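Local atomic coordinates of leucine aminopeptidase A1, chloroplastic (Solanum lycopersicum, PDB entry 5D8N), a protein that removes N-terminal amino acids, preferably leucine, from peptides as a magnesium-dependent homohexameric aminopeptidase of the M17 family, and also acts as a protein-folding chaperone. Residues T286-K289 and E290-K294; F490-E493 and K494-W497; S241-S244 and D245-V249; K202-Y205 and A206-V209; A211-I214 and L215-L219. The protein carries 1 engineered substitution. All coordinates share one frame; numbering follows the deposited sequence.

Contact 1 (T286-K289 and E290-K294)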
loop_
_atom_site.group_PDB
_atom_site.type_symbol
_atom_site.label_atom_id
_atom_site.label_comp_id
_atom_site.label_asym_id
_atom_site.label_seq_id
_atom_site.Cartn_x
_atom_site.Cartn_y
_atom_site.Cartn_z
ATOM N N THR A 286 5.500 42.163 -35.066
ATOM C CA THR A 286 5.242 43.550 -35.507
ATOM C C THR A 286 5.157 43.620 -37.045
ATOM O O THR A 286 5.745 42.786 -37.734
ATOM C CB THR A 286 6.306 44.561 -35.054
ATOM O OG1 THR A 286 7.591 44.097 -35.474
ATOM C CG2 THR A 286 6.294 44.735 -33.550
ATOM N N PRO A 287 4.310 44.515 -37.586
ATOM C CA PRO A 287 4.053 44.536 -39.037
ATOM C C PRO A 287 5.266 44.940 -39.901
ATOM O O PRO A 287 5.277 44.738 -41.111
ATOM C CB PRO A 287 2.966 45.600 -39.196
ATOM C CG PRO A 287 2.393 45.803 -37.842
ATOM C CD PRO A 287 3.456 45.452 -36.836
ATOM N N THR A 288 6.336 45.401 -39.262
ATOM C CA THR A 288 7.508 45.861 -39.975
ATOM C C THR A 288 8.234 44.697 -40.641
ATOM O O THR A 288 7.973 43.543 -40.312
ATOM C CB THR A 288 8.456 46.629 -39.040
ATOM O OG1 THR A 288 8.836 45.811 -37.931
ATOM C CG2 THR A 288 7.792 47.897 -38.505
ATOM N N LYS A 289 9.123 45.000 -41.583
ATOM C CA LYS A 289 9.601 43.998 -42.533
ATOM C C LYS A 289 11.100 43.686 -42.420
ATOM O O LYS A 289 11.627 42.934 -43.226
ATOM C CB LYS A 289 9.240 44.406 -43.968
ATOM C CG LYS A 289 7.777 44.205 -44.337
ATOM C CD LYS A 289 7.474 44.787 -45.713
ATOM C CE LYS A 289 8.274 44.103 -46.811
ATOM N NZ LYS A 289 7.880 44.524 -48.186
ATOM N N GLU A 290 11.742 44.080 -41.329
ATOM C CA GLU A 290 13.058 43.545 -41.014
ATOM C C GLU A 290 13.023 42.015 -40.814
ATOM O O GLU A 290 11.944 41.417 -40.715
ATOM C CB GLU A 290 13.633 44.252 -39.786
ATOM C CG GLU A 290 13.167 43.741 -38.420
ATOM C CD GLU A 290 11.704 44.019 -38.085
ATOM O OE1 GLU A 290 11.006 44.740 -38.826
ATOM O OE2 GLU A 290 11.219 43.508 -37.052
ATOM N N ARG A 291 14.201 41.388 -40.865
ATOM C CA ARG A 291 14.360 39.959 -40.607
ATOM C C ARG A 291 13.927 39.631 -39.176
ATOM O O ARG A 291 14.344 40.289 -38.221
ATOM C CB ARG A 291 15.807 39.477 -40.819
ATOM C CG ARG A 291 16.005 38.638 -42.080
ATOM C CD ARG A 291 15.638 37.172 -41.905
ATOM N NE ARG A 291 16.566 36.475 -41.019
ATOM C CZ ARG A 291 16.228 35.479 -40.202
ATOM N NH1 ARG A 291 14.973 35.047 -40.134
ATOM N NH2 ARG A 291 17.144 34.926 -39.420
ATOM N N LYS A 292 13.100 38.596 -39.050
ATOM C CA LYS A 292 12.636 38.123 -37.758
ATOM C C LYS A 292 13.086 36.688 -37.487
ATOM O O LYS A 292 12.982 35.816 -38.345
ATOM C CB LYS A 292 11.113 38.272 -37.665
ATOM C CG LYS A 292 10.650 39.719 -37.809
ATOM C CD LYS A 292 9.141 39.811 -37.850
ATOM C CE LYS A 292 8.627 41.199 -38.209
ATOM N NZ LYS A 292 8.827 42.216 -37.134
ATOM N N THR A 293 13.572 36.447 -36.273
ATOM C CA THR A 293 13.846 35.102 -35.781
ATOM C C THR A 293 12.525 34.435 -35.402
ATOM O O THR A 293 11.716 35.039 -34.710
ATOM C CB THR A 293 14.745 35.177 -34.531
ATOM O OG1 THR A 293 15.986 35.777 -34.902
ATOM C CG2 THR A 293 15.069 33.791 -33.982
ATOM N N LYS A 294 12.290 33.213 -35.875
ATOM C CA LYS A 294 11.024 32.508 -35.667
ATOM C C LYS A 294 11.118 31.543 -34.497
ATOM O O LYS A 294 11.931 30.603 -34.490
ATOM C CB LYS A 294 10.607 31.761 -36.930
ATOM C CG LYS A 294 10.274 32.703 -38.081
ATOM C CD LYS A 294 9.922 31.988 -39.375
ATOM C CE LYS A 294 8.570 31.287 -39.240
ATOM N NZ LYS A 294 8.161 30.522 -40.456
HETATM O O HOH W 1 8.421 41.507 -34.302
#

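Contact 2 (F490-E493 and K494-W497)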
loop_
_atom_site.group_PDB
_atom_site.type_symbol
_atom_site.label_atom_id
_atom_site.label_comp_id
_atom_site.label_asym_id
_atom_site.label_seq_id
_atom_site.Cartn_x
_atom_site.Cartn_y
_atom_site.Cartn_z
ATOM N N PHE A 490 9.174 13.713 -31.349
ATOM C CA PHE A 490 8.176 14.470 -32.085
ATOM C C PHE A 490 8.675 15.839 -32.511
ATOM O O PHE A 490 7.891 16.725 -32.901
ATOM C CB PHE A 490 6.905 14.550 -31.246
ATOM C CG PHE A 490 6.397 13.204 -30.850
ATOM C CD1 PHE A 490 5.728 12.403 -31.768
ATOM C CD2 PHE A 490 6.732 12.668 -29.621
ATOM C CE1 PHE A 490 5.419 11.098 -31.460
ATOM C CE2 PHE A 490 6.341 11.384 -29.280
ATOM C CZ PHE A 490 5.727 10.576 -30.215
ATOM N N VAL A 491 9.986 16.013 -32.411
ATOM C CA VAL A 491 10.627 17.263 -32.735
ATOM C C VAL A 491 11.590 17.018 -33.896
ATOM O O VAL A 491 12.492 16.180 -33.856
ATOM C CB VAL A 491 11.411 17.835 -31.543
ATOM C CG1 VAL A 491 12.181 19.085 -31.941
ATOM C CG2 VAL A 491 10.474 18.155 -30.388
ATOM N N ASP A 492 11.429 17.839 -34.911
ATOM C CA ASP A 492 12.321 17.846 -36.062
ATOM C C ASP A 492 13.728 18.153 -35.589
ATOM O O ASP A 492 13.981 19.166 -34.929
ATOM C CB ASP A 492 11.826 18.973 -36.961
ATOM C CG ASP A 492 12.382 18.917 -38.343
ATOM O OD1 ASP A 492 13.563 18.545 -38.521
ATOM O OD2 ASP A 492 11.591 19.309 -39.228
ATOM N N GLU A 493 14.667 17.335 -36.022
ATOM C CA GLU A 493 16.046 17.452 -35.573
ATOM C C GLU A 493 16.723 18.768 -35.954
ATOM O O GLU A 493 17.628 19.229 -35.271
ATOM C CB GLU A 493 16.827 16.265 -36.152
ATOM C CG GLU A 493 18.307 16.196 -35.787
ATOM C CD GLU A 493 18.783 14.759 -35.594
ATOM O OE1 GLU A 493 18.644 13.961 -36.548
ATOM O OE2 GLU A 493 19.307 14.420 -34.507
ATOM N N LYS A 494 16.287 19.397 -37.032
ATOM C CA LYS A 494 16.875 20.669 -37.404
ATOM C C LYS A 494 16.348 21.836 -36.552
ATOM O O LYS A 494 16.786 22.968 -36.705
ATOM C CB LYS A 494 16.660 20.940 -38.899
ATOM C CG LYS A 494 15.308 21.561 -39.243
ATOM C CD LYS A 494 14.647 20.864 -40.437
ATOM C CE LYS A 494 13.642 21.734 -41.194
ATOM N NZ LYS A 494 12.531 22.193 -40.302
ATOM N N VAL A 495 15.339 21.613 -35.731
ATOM C CA VAL A 495 14.838 22.710 -34.905
ATOM C C VAL A 495 15.529 22.616 -33.549
ATOM O O VAL A 495 15.618 21.543 -32.966
ATOM C CB VAL A 495 13.310 22.601 -34.788
ATOM C CG1 VAL A 495 12.762 23.670 -33.869
ATOM C CG2 VAL A 495 12.672 22.741 -36.168
ATOM N N GLN A 496 15.977 23.732 -32.996
ATOM C CA GLN A 496 16.482 23.705 -31.622
ATOM C C GLN A 496 15.311 23.673 -30.643
ATOM O O GLN A 496 14.301 24.334 -30.854
ATOM C CB GLN A 496 17.319 24.940 -31.321
ATOM C CG GLN A 496 18.533 25.113 -32.210
ATOM C CD GLN A 496 19.461 26.188 -31.680
ATOM O OE1 GLN A 496 19.175 26.844 -30.691
ATOM N NE2 GLN A 496 20.523 26.444 -32.400
ATOM N N TRP A 497 15.389 22.813 -29.640
ATOM C CA TRP A 497 14.242 22.545 -28.793
ATOM C C TRP A 497 14.689 22.259 -27.374
ATOM O O TRP A 497 15.645 21.520 -27.130
ATOM C CB TRP A 497 13.419 21.405 -29.366
ATOM C CG TRP A 497 12.532 20.725 -28.350
ATOM C CD1 TRP A 497 11.377 21.228 -27.801
ATOM C CD2 TRP A 497 12.813 19.513 -27.648
ATOM N NE1 TRP A 497 10.877 20.357 -26.884
ATOM C CE2 TRP A 497 11.722 19.277 -26.792
ATOM C CE3 TRP A 497 13.757 18.503 -27.822
ATOM C CZ2 TRP A 497 11.604 18.116 -26.032
ATOM C CZ3 TRP A 497 13.664 17.366 -27.020
ATOM C CH2 TRP A 497 12.590 17.181 -26.156
#

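Contact 3 (S241-S244 and D245-V249)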
loop_
_atom_site.group_PDB
_atom_site.type_symbol
_atom_site.label_atom_id
_atom_site.label_comp_id
_atom_site.label_asym_id
_atom_site.label_seq_id
_atom_site.Cartn_x
_atom_site.Cartn_y
_atom_site.Cartn_z
ATOM N N SER A 241 -7.359 39.945 -29.502
ATOM C CA SER A 241 -8.260 41.054 -29.716
ATOM C C SER A 241 -7.687 42.338 -29.133
ATOM O O SER A 241 -7.719 43.386 -29.777
ATOM C CB SER A 241 -9.615 40.750 -29.082
ATOM O OG SER A 241 -10.417 41.907 -29.197
ATOM N N THR A 242 -7.065 42.229 -27.960
ATOM C CA THR A 242 -6.477 43.377 -27.290
ATOM C C THR A 242 -5.308 43.912 -28.111
ATOM O O THR A 242 -5.014 45.099 -28.058
ATOM C CB THR A 242 -6.010 43.026 -25.867
ATOM O OG1 THR A 242 -7.122 42.533 -25.115
ATOM C CG2 THR A 242 -5.466 44.228 -25.143
ATOM N N TYR A 243 -4.544 43.017 -28.730
ATOM C CA TYR A 243 -3.297 43.420 -29.375
ATOM C C TYR A 243 -3.329 43.066 -30.867
ATOM O O TYR A 243 -2.356 42.540 -31.415
ATOM C CB TYR A 243 -2.090 42.780 -28.667
ATOM C CG TYR A 243 -2.015 43.038 -27.170
ATOM C CD1 TYR A 243 -1.598 44.273 -26.673
ATOM C CD2 TYR A 243 -2.309 42.038 -26.263
ATOM C CE1 TYR A 243 -1.581 44.538 -25.312
ATOM C CE2 TYR A 243 -2.302 42.285 -24.901
ATOM C CZ TYR A 243 -1.967 43.547 -24.440
ATOM O OH TYR A 243 -2.000 43.810 -23.094
ATOM N N SER A 244 -4.464 43.346 -31.501
ATOM C CA SER A 244 -4.775 42.765 -32.803
ATOM C C SER A 244 -3.848 43.209 -33.943
ATOM O O SER A 244 -3.783 42.559 -34.978
ATOM C CB SER A 244 -6.231 43.065 -33.193
ATOM O OG SER A 244 -6.410 44.461 -33.259
ATOM N N ASP A 245 -3.100 44.286 -33.758
ATOM C CA ASP A 245 -2.152 44.701 -34.783
ATOM C C ASP A 245 -0.817 43.973 -34.706
ATOM O O ASP A 245 -0.082 43.968 -35.697
ATOM C CB ASP A 245 -1.912 46.212 -34.735
ATOM C CG ASP A 245 -1.227 46.648 -33.463
ATOM O OD1 ASP A 245 -1.445 46.015 -32.414
ATOM O OD2 ASP A 245 -0.540 47.681 -33.497
ATOM N N VAL A 246 -0.576 43.241 -33.614
ATOM C CA VAL A 246 0.628 42.413 -33.496
ATOM C C VAL A 246 0.422 40.936 -33.147
ATOM O O VAL A 246 1.355 40.143 -33.243
ATOM C CB VAL A 246 1.594 43.023 -32.476
ATOM C CG1 VAL A 246 2.106 44.362 -33.010
ATOM C CG2 VAL A 246 0.939 43.211 -31.127
ATOM N N ILE A 247 -0.783 40.576 -32.712
ATOM C CA ILE A 247 -1.091 39.187 -32.427
ATOM C C ILE A 247 -2.313 38.731 -33.218
ATOM O O ILE A 247 -3.389 39.300 -33.104
ATOM C CB ILE A 247 -1.290 38.949 -30.912
ATOM C CG1 ILE A 247 0.013 39.220 -30.151
ATOM C CG2 ILE A 247 -1.765 37.526 -30.673
ATOM C CD1 ILE A 247 -0.123 39.172 -28.634
ATOM N N SER A 248 -2.148 37.637 -33.957
ATOM C CA SER A 248 -3.244 36.960 -34.607
ATOM C C SER A 248 -3.544 35.650 -33.885
ATOM O O SER A 248 -2.696 35.096 -33.168
ATOM C CB SER A 248 -2.892 36.660 -36.067
ATOM O OG SER A 248 -1.790 35.769 -36.140
ATOM N N VAL A 249 -4.737 35.118 -34.132
ATOM C CA VAL A 249 -5.156 33.892 -33.461
ATOM C C VAL A 249 -5.843 32.968 -34.451
ATOM O O VAL A 249 -6.536 33.425 -35.360
ATOM C CB VAL A 249 -6.098 34.169 -32.276
ATOM C CG1 VAL A 249 -7.382 34.857 -32.746
ATOM C CG2 VAL A 249 -6.433 32.874 -31.568
#

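Contact 4 (K202-Y205 and A206-V209)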
loop_
_atom_site.group_PDB
_atom_site.type_symbol
_atom_site.label_atom_id
_atom_site.label_comp_id
_atom_site.label_asym_id
_atom_site.label_seq_id
_atom_site.Cartn_x
_atom_site.Cartn_y
_atom_site.Cartn_z
ATOM N N LYS A 202 11.630 51.117 -17.895
ATOM C CA LYS A 202 11.947 49.841 -17.287
ATOM C C LYS A 202 10.835 49.401 -16.329
ATOM O O LYS A 202 10.475 48.225 -16.265
ATOM C CB LYS A 202 13.273 49.945 -16.544
ATOM C CG LYS A 202 13.873 48.586 -16.203
ATOM C CD LYS A 202 14.522 47.896 -17.395
ATOM C CE LYS A 202 14.893 46.458 -17.042
ATOM N NZ LYS A 202 15.507 45.718 -18.183
ATOM N N ILE A 203 10.262 50.359 -15.619
ATOM C CA ILE A 203 9.155 50.093 -14.734
ATOM C C ILE A 203 7.970 49.610 -15.561
ATOM O O ILE A 203 7.266 48.695 -15.143
ATOM C CB ILE A 203 8.792 51.320 -13.874
ATOM C CG1 ILE A 203 9.870 51.550 -12.811
ATOM C CG2 ILE A 203 7.426 51.181 -13.216
ATOM C CD1 ILE A 203 9.773 52.907 -12.146
ATOM N N LYS A 204 7.739 50.248 -16.700
ATOM C CA LYS A 204 6.633 49.904 -17.567
ATOM C C LYS A 204 6.808 48.461 -18.091
ATOM O O LYS A 204 5.833 47.703 -18.228
ATOM C CB LYS A 204 6.572 50.909 -18.711
ATOM C CG LYS A 204 5.213 51.053 -19.354
ATOM C CD LYS A 204 4.212 51.809 -18.503
ATOM C CE LYS A 204 3.162 52.474 -19.382
ATOM N NZ LYS A 204 2.529 51.562 -20.386
ATOM N N TYR A 205 8.028 48.130 -18.493
ATOM C CA TYR A 205 8.353 46.781 -18.933
ATOM C C TYR A 205 7.954 45.798 -17.838
ATOM O O TYR A 205 7.283 44.804 -18.122
ATOM C CB TYR A 205 9.846 46.652 -19.268
ATOM C CG TYR A 205 10.381 45.227 -19.398
ATOM C CD1 TYR A 205 10.153 44.455 -20.534
ATOM C CD2 TYR A 205 11.218 44.702 -18.439
ATOM C CE1 TYR A 205 10.605 43.143 -20.624
ATOM C CE2 TYR A 205 11.742 43.426 -18.560
ATOM C CZ TYR A 205 11.400 42.637 -19.630
ATOM O OH TYR A 205 11.927 41.360 -19.736
ATOM N N ALA A 206 8.362 46.089 -16.607
ATOM C CA ALA A 206 8.078 45.208 -15.475
ATOM C C ALA A 206 6.568 45.060 -15.325
ATOM O O ALA A 206 6.054 43.959 -15.086
ATOM C CB ALA A 206 8.681 45.747 -14.183
ATOM N N GLU A 207 5.858 46.175 -15.452
ATOM C CA GLU A 207 4.406 46.136 -15.358
ATOM C C GLU A 207 3.802 45.243 -16.443
ATOM O O GLU A 207 2.840 44.541 -16.167
ATOM C CB GLU A 207 3.775 47.537 -15.385
ATOM C CG GLU A 207 4.074 48.347 -14.137
ATOM C CD GLU A 207 3.653 49.808 -14.248
ATOM O OE1 GLU A 207 3.933 50.424 -15.290
ATOM O OE2 GLU A 207 3.028 50.343 -13.310
ATOM N N HIS A 208 4.347 45.297 -17.654
ATOM C CA HIS A 208 3.832 44.484 -18.742
ATOM C C HIS A 208 4.045 43.001 -18.427
ATOM O O HIS A 208 3.158 42.173 -18.654
ATOM C CB HIS A 208 4.526 44.823 -20.067
ATOM C CG HIS A 208 4.283 46.221 -20.535
ATOM N ND1 HIS A 208 3.129 46.911 -20.230
ATOM C CD2 HIS A 208 4.980 47.009 -21.389
ATOM C CE1 HIS A 208 3.139 48.077 -20.850
ATOM N NE2 HIS A 208 4.268 48.173 -21.526
ATOM N N VAL A 209 5.230 42.677 -17.928
ATOM C CA VAL A 209 5.523 41.306 -17.576
ATOM C C VAL A 209 4.574 40.857 -16.457
ATOM O O VAL A 209 4.009 39.772 -16.535
ATOM C CB VAL A 209 7.004 41.154 -17.180
ATOM C CG1 VAL A 209 7.256 39.770 -16.610
ATOM C CG2 VAL A 209 7.883 41.368 -18.389
#

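Contact 5 (A211-I214 and L215-L219)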
loop_
_atom_site.group_PDB
_atom_site.type_symbol
_atom_site.label_atom_id
_atom_site.label_comp_id
_atom_site.label_asym_id
_atom_site.label_seq_id
_atom_site.Cartn_x
_atom_site.Cartn_y
_atom_site.Cartn_z
ATOM N N ALA A 211 1.624 41.758 -15.733
ATOM C CA ALA A 211 0.261 41.509 -16.176
ATOM C C ALA A 211 0.156 40.126 -16.815
ATOM O O ALA A 211 -0.861 39.435 -16.682
ATOM C CB ALA A 211 -0.214 42.608 -17.130
ATOM N N GLY A 212 1.220 39.706 -17.489
ATOM C CA GLY A 212 1.322 38.332 -17.955
ATOM C C GLY A 212 1.433 37.303 -16.841
ATOM O O GLY A 212 0.791 36.277 -16.885
ATOM N N VAL A 213 2.238 37.575 -15.825
ATOM C CA VAL A 213 2.374 36.665 -14.696
ATOM C C VAL A 213 1.027 36.474 -13.986
ATOM O O VAL A 213 0.619 35.357 -13.658
ATOM C CB VAL A 213 3.421 37.181 -13.711
ATOM C CG1 VAL A 213 3.437 36.330 -12.451
ATOM C CG2 VAL A 213 4.812 37.164 -14.346
ATOM N N ILE A 214 0.323 37.574 -13.785
ATOM C CA ILE A 214 -0.971 37.563 -13.111
ATOM C C ILE A 214 -2.051 36.834 -13.904
ATOM O O ILE A 214 -2.770 36.017 -13.339
ATOM C CB ILE A 214 -1.408 38.990 -12.755
ATOM C CG1 ILE A 214 -0.572 39.447 -11.560
ATOM C CG2 ILE A 214 -2.900 39.036 -12.407
ATOM C CD1 ILE A 214 -0.688 40.933 -11.276
ATOM N N LEU A 215 -2.058 36.994 -15.220
ATOM C CA LEU A 215 -2.918 36.180 -16.055
ATOM C C LEU A 215 -2.602 34.688 -15.878
ATOM O O LEU A 215 -3.519 33.864 -15.768
ATOM C CB LEU A 215 -2.770 36.573 -17.540
ATOM C CG LEU A 215 -3.499 35.675 -18.540
ATOM C CD1 LEU A 215 -4.994 35.698 -18.271
ATOM C CD2 LEU A 215 -3.215 36.105 -19.963
ATOM N N GLY A 216 -1.318 34.336 -15.894
ATOM C CA GLY A 216 -0.933 32.964 -15.645
ATOM C C GLY A 216 -1.428 32.409 -14.311
ATOM O O GLY A 216 -1.974 31.317 -14.254
ATOM N N ARG A 217 -1.264 33.163 -13.228
ATOM C CA ARG A 217 -1.792 32.764 -11.921
ATOM C C ARG A 217 -3.291 32.547 -11.974
ATOM O O ARG A 217 -3.792 31.522 -11.482
ATOM C CB ARG A 217 -1.519 33.849 -10.877
ATOM C CG ARG A 217 -0.043 34.005 -10.576
ATOM C CD ARG A 217 0.193 34.913 -9.395
ATOM N NE ARG A 217 1.624 35.018 -9.129
ATOM C CZ ARG A 217 2.137 35.766 -8.158
ATOM N NH1 ARG A 217 1.316 36.425 -7.350
ATOM N NH2 ARG A 217 3.449 35.978 -8.101
ATOM N N GLU A 218 -4.002 33.476 -12.615
ATOM C CA GLU A 218 -5.459 33.338 -12.709
ATOM C C GLU A 218 -5.915 32.112 -13.478
ATOM O O GLU A 218 -6.830 31.398 -13.050
ATOM C CB GLU A 218 -6.067 34.593 -13.321
ATOM C CG GLU A 218 -6.070 35.775 -12.361
ATOM C CD GLU A 218 -6.712 37.011 -12.973
ATOM O OE1 GLU A 218 -6.608 37.178 -14.210
ATOM O OE2 GLU A 218 -7.233 37.857 -12.206
ATOM N N LEU A 219 -5.180 31.791 -14.539
ATOM C CA LEU A 219 -5.565 30.654 -15.361
ATOM C C LEU A 219 -5.394 29.354 -14.577
ATOM O O LEU A 219 -6.186 28.440 -14.716
ATOM C CB LEU A 219 -4.759 30.626 -16.654
ATOM C CG LEU A 219 -5.109 31.746 -17.630
ATOM C CD1 LEU A 219 -4.148 31.721 -18.801
ATOM C CD2 LEU A 219 -6.538 31.606 -18.126
#

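Contact 1 (T286-K289 and E290-K294)
The carboxylate of Glu290 is the flat group here, and Thr288 and Lys292 reach it from different directions. Thr288 OG1 donates to Glu290 OE1 (2.6 Å), and it comes in on the syn side, only 17° out of the carboxylate plane. Lys292 instead approaches OE2 from above that plane, 40° out of it, and its NZ forms a salt bridge of 2.7 Å with Glu290 OE2. A bend at chi2 folds the glutamate back over the turn, which is how its carboxylate gets within range of Thr288.

The ammonium group of Lys292 is gripped by more than the acid. Lys292 NZ donates to Thr286 OG1 (2.8 Å) and more weakly to the backbone O of Thr286 (3.2 Å). A water accepts from Lys292 NZ at 2.9 Å and also from the backbone N of Thr286. The lysine chain runs extended until chi4 (-71°), where the last bond turns NZ in among these oxygens, while Lys292 CE lies 3.2 Å from Thr288 O.

These polar bonds tie together the surface loop between strands 278-284 and 293-305. Glu290 OE2 also accepts from the backbone N of Arg346, which ties the loop to the residue just ahead of strand 347-358, while Thr293, bonded through its backbone to Arg346 and Glu348, begins the pairing with that strand.

Contact 2 (F490-E493 and K494-W497)
Asp492 uses both carboxylate oxygens on Lys494. Asp492 OD1 accepts the backbone N-H of Lys494, with Lys494 N 3.2 Å away and an N-H...O angle of 163°, while Asp492 OD2 makes a salt bridge with Lys494 NZ, also 3.2 Å long. Both donors arrive from above the carboxylate plane, NZ the more steeply at 63°. Bends at chi2 and chi4 curl the lysine back over the acid, laying Lys494 CD 3.2 Å from Asp492 OD1.

The same residues form a type I beta turn from Asp492 to Val495, closed by the bond from Val495 N to Asp492 O at 2.9 Å. Val495 CG2 rests 3.9 Å from Asp492 CB.

Farther in, Val491 divides its methyls between the face and the root of Trp497. Val491 CG2 sits squarely over the five-membered ring of Trp497 as a CH-pi contact, 3.8 Å from the centroid and 9° off the normal, while Val491 CG1 packs 3.7 Å from Trp497 CB.

The indole N-H, NE1, is bonded to Asp409 of strand 406-411, and the Trp497 side chain also touches Leu396 and Leu487. The turn thus carries the chain from helix 479-488 into strand 496-501, with Trp497 touching both that helix and helix 388-401.

Contact 3 (S241-S244 and D245-V249)
Tyr243 makes its side-chain contacts with Val246 and Ile247 at the root. Its CB lies 3.9 Å from Val246 CG2 and 4.1 Å from Ile247 CD1, two apolar touches from residues just round the turn. With chi1 at -54° CG stands beside the backbone N, and from there the ring leads off from the turn. Ile247 CD1 approaches the ring obliquely, whereas one face is covered by CG2 of the preceding Thr242, 3.6 Å above the plane and over its centre. At the tip, OH is hydrogen-bonded to Glu341 and Lys337 of helix 327-342, so the phenol ends in a polar setting although the residue is buried.

The carbonyl of the same tyrosine takes two backbone bonds. Tyr243 O accepts from Val246 N at 2.9 Å and from Ile247 N at 2.8 Å. The first donor sits well above the carbonyl plane, 37° out of it; the second is tilted by only 19°. Val246 CG2 closes over this oxygen, which accepts two hydrogen bonds, 3.4 Å from Tyr243 O.

Tyr243 is the first residue to leave helical geometry, and its carbonyl accepts these bonds where the chain leaves helix 229-242 for strand 247-252. Asp245 makes a salt bridge to Arg343. Ile247 packs back on Ile239 and Ala240 of the helix and against Phe284 of strand 278-284, the neighbouring strand of the sheet.

Contact 4 (K202-Y205 and A206-V209)
Tyr205 and Val209, one helical turn apart, meet with the valine methyl over the ring. CG2 of Val209 lies 4.1 Å from the centroid of the Tyr205 ring and 19° off its normal, a CH-pi contact shifted toward the rim, where CE1 and CZ are nearest. Tyr205 has CG anti to its N (chi1 165°), which carries the phenol to Val209 CG2; its OH is hydrogen-bonded to Glu524.

His208 turns a ring face to the backbone. Lys204 O lies 3.1 Å above the imidazole plane of His208, nearer the rim than the centre, and also accepts from His208 N at 2.9 Å. Lys204 CG lies 3.7 Å from His208 NE2; the bend at chi2 (74°) then takes Lys204 CD to 3.5 Å from Glu207 OE1. Lys204 NZ stays 5.4 Å from Glu207 OE1, too far for a salt bridge, so any attraction is probably weak.

The Glu207 side chain lies about 4 Å from a bound magnesium ion, away from the annotated active site. Such i to i+3 and i to i+4 contacts, backed by bonds such as Val209 N to Tyr205 O at 3.0 Å, are those of a partly buried alpha helix, 197-221, with Ile203, Ala206 and Val209 on its buried side.

Contact 5 (A211-I214 and L215-L219)
Backbone hydrogen bonds carry most of the contact between Ala211-Ile214 and Leu215-Leu219. Four successive i to i+4 bonds cross it, all 2.9 to 3.1 Å long: Leu215 N to Ala211 O, Gly216 N to Gly212 O, Arg217 N to Val213 O and Glu218 N to Ile214 O. The third of these donors lies in the carbonyl plane of Val213. Together they mark an unbroken alpha helix.

Side chains lean on the same carbonyls. Arg217 CG is 3.4 Å from Val213 O, and Glu218 CG is 3.5 Å from Ile214 O. Gly212 and Gly216 are buried and lie one turn apart, so neither puts a side chain on that part of the helix surface.

Between side chains there is little contact. Val213 and Arg217 run side by side and point the same way, with Val213 CG1 4.0 Å from Arg217 NE. The arginine is extended from CG to NE (chi3 179°), which carries its guanidinium past the valine to its polar partners: NE donates to the backbone O of Thr515, and NH1 bonds weakly to that of Leu168.

Several helices surround this part of helix 197-221. Val213 and Ile214 pack on helix 152-170, Leu215 reaches Ile239 of helix 229-242, and Leu219 meets Ala330 and Leu333 of helix 327-342, while Phe171 lies against Ile214, Arg217 and Glu218.

In the fold
Along the chain the order is contact 4, contact 5, contact 3, contact 1 and contact 2. Contacts 4 and 5 adjoin on helix 197-221, their centres about 14 Å apart, and contact 3 follows at the end of the next helix, 229-242. Contacts 1, 2 and 3 all lead into strands of the eight-stranded mixed sheet of the catalytic domain. Contacts 1 and 3 touch, with Pro287 and Thr286 packing on Asp245 and Val246, whereas contact 2 lies about 28 Å from contact 3, centre to centre. The five thus run from helix 197-221, which touches strand 31-35 of the six-stranded sheet and helices 229-242 and 327-342, to turns and loops leading into three catalytic-domain strands.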